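Local coordinates for m3DLH protein (Halieaceae bacterium, PDB 7JKA) that probably hydrolyses ester or lactone substrates as a dienelactone hydrolase family member of the alpha/beta-hydrolase fold, at residues L141-A146 with P163-R168. Numbering follows the deposited sequence. Where two conformers were deposited one is given.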
loop_
_atom_site.group_PDB
_atom_site.type_symbol
_atom_site.label_atom_id
_atom_site.label_comp_id
_atom_site.label_asym_id
_atom_site.label_seq_id
_atom_site.Cartn_x
_atom_site.Cartn_y
_atom_site.Cartn_z
ATOM N N LEU A 141 -5.999 6.308 -2.219
ATOM C CA LEU A 141 -7.079 5.481 -2.744
ATOM C C LEU A 141 -8.242 5.442 -1.770
ATOM O O LEU A 141 -9.400 5.586 -2.167
ATOM C CB LEU A 141 -6.568 4.065 -3.001
ATOM C CG LEU A 141 -7.585 3.049 -3.561
ATOM C CD1 LEU A 141 -8.153 3.515 -4.909
ATOM C CD2 LEU A 141 -6.879 1.692 -3.714
ATOM N N ALA A 142 -7.952 5.310 -0.474
ATOM C CA ALA A 142 -9.034 5.364 0.502
ATOM C C ALA A 142 -9.730 6.714 0.496
ATOM O O ALA A 142 -10.965 6.785 0.554
ATOM C CB ALA A 142 -8.477 5.058 1.891
ATOM N N ARG A 143 -8.948 7.796 0.425
ATOM C CA ARG A 143 -9.522 9.142 0.444
ATOM C C ARG A 143 -10.415 9.388 -0.763
ATOM O O ARG A 143 -11.373 10.177 -0.684
ATOM C CB ARG A 143 -8.391 10.165 0.472
ATOM C CG ARG A 143 -7.742 10.319 1.843
ATOM C CD ARG A 143 -6.485 11.180 1.744
ATOM N NE ARG A 143 -5.999 11.593 3.062
ATOM C CZ ARG A 143 -4.809 12.154 3.260
ATOM N NH1 ARG A 143 -3.990 12.367 2.238
ATOM N NH2 ARG A 143 -4.454 12.545 4.471
ATOM N N SER A 144 -10.121 8.724 -1.882
ATOM C CA SER A 144 -10.939 8.897 -3.086
ATOM C C SER A 144 -12.341 8.340 -2.912
ATOM O O SER A 144 -13.225 8.624 -3.740
ATOM C CB SER A 144 -10.269 8.209 -4.277
ATOM O OG SER A 144 -10.536 6.811 -4.265
ATOM N N GLY A 145 -12.563 7.552 -1.863
ATOM C CA GLY A 145 -13.866 6.965 -1.626
ATOM C C GLY A 145 -14.041 5.596 -2.222
ATOM O O GLY A 145 -15.182 5.129 -2.355
ATOM N N ALA A 146 -12.948 4.939 -2.586
ATOM C CA ALA A 146 -13.014 3.599 -3.140
ATOM C C ALA A 146 -13.568 2.609 -2.118
ATOM O O ALA A 146 -13.468 2.793 -0.893
ATOM C CB ALA A 146 -11.623 3.173 -3.617
ATOM N N PRO A 163 -9.744 18.906 0.478
ATOM C CA PRO A 163 -10.980 19.239 1.209
ATOM C C PRO A 163 -12.140 18.298 0.925
ATOM O O PRO A 163 -12.918 17.986 1.840
ATOM C CB PRO A 163 -11.275 20.671 0.735
ATOM C CG PRO A 163 -9.936 21.231 0.421
ATOM C CD PRO A 163 -9.163 20.087 -0.188
ATOM N N GLU A 164 -12.288 17.838 -0.317
ATOM C CA GLU A 164 -13.436 17.008 -0.648
ATOM C C GLU A 164 -13.318 15.603 -0.091
ATOM O O GLU A 164 -14.268 14.833 -0.240
ATOM C CB GLU A 164 -13.635 16.925 -2.164
ATOM C CG GLU A 164 -12.460 16.352 -2.916
ATOM C CD GLU A 164 -11.590 17.434 -3.524
ATOM O OE1 GLU A 164 -11.299 18.455 -2.838
ATOM O OE2 GLU A 164 -11.217 17.261 -4.702
ATOM N N ASP A 165 -12.177 15.249 0.516
ATOM C CA ASP A 165 -11.965 13.909 1.049
ATOM C C ASP A 165 -12.671 13.675 2.373
ATOM O O ASP A 165 -12.676 12.535 2.849
ATOM C CB ASP A 165 -10.480 13.640 1.269
ATOM C CG ASP A 165 -9.673 13.677 -0.000
ATOM O OD1 ASP A 165 -10.270 13.650 -1.106
ATOM O OD2 ASP A 165 -8.428 13.709 0.127
ATOM N N ALA A 166 -13.220 14.712 2.994
ATOM C CA ALA A 166 -13.850 14.546 4.299
ATOM C C ALA A 166 -14.947 13.485 4.242
ATOM O O ALA A 166 -15.839 13.533 3.385
ATOM C CB ALA A 166 -14.416 15.876 4.778
ATOM N N GLY A 167 -14.860 12.506 5.148
ATOM C CA GLY A 167 -15.841 11.447 5.248
ATOM C C GLY A 167 -15.811 10.393 4.162
ATOM O O GLY A 167 -16.677 9.511 4.164
ATOM N N ARG A 168 -14.848 10.430 3.243
ATOM C CA ARG A 168 -14.872 9.480 2.139
ATOM C C ARG A 168 -14.084 8.202 2.408
ATOM O O ARG A 168 -14.153 7.271 1.598
ATOM C CB ARG A 168 -14.359 10.144 0.850
ATOM C CG ARG A 168 -15.300 11.210 0.280
ATOM C CD ARG A 168 -16.560 10.591 -0.334
ATOM N NE ARG A 168 -17.445 11.583 -0.944
ATOM C CZ ARG A 168 -18.729 11.378 -1.238
ATOM N NH1 ARG A 168 -19.309 10.213 -0.971
ATOM N NH2 ARG A 168 -19.441 12.352 -1.778
#
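Arg143 and Asp165 meet in a van der Waals contact, with opposite charges nearby that probably add some attraction, where the last turn of helix 133-143 in the alpha/beta-hydrolase fold faces the loop from strand 150-154 to strand 172-178. The carboxylate lies against the aliphatic part of the arginine: Asp165 OD2 is 3.6 Å from Arg143 CB and equally near CD. Extended from CG to NE, the arginine chain runs on past the acid, and OD2, well out of the guanidinium plane, stays 4.4 Å from Arg143 NE, too far for a salt bridge. The Arg143 guanidinium instead makes salt bridges to Glu140 and Glu195 and a hydrogen bond to the Leu159 carbonyl, while OD2 pairs with Arg105 and accepts a bond from Leu162 N. An alanine at Asp165 would probably leave Arg105 without this carboxylate mate and open a gap beside the Arg143 chain. Gly145, the first residue to leave helical angles, turns the chain in a Schellman motif, and its CA-H points almost straight at Arg168 O (CA to O 3.3 Å, 163° at the hydrogen). Arg168 closes a type II beta turn begun at Asp165, and its CB packs 3.4 Å from Arg143 O. Helix 101-116 flanks the contact through Arg105, and helix 186-198 meets the Arg143 side chain through Val192 and Glu195.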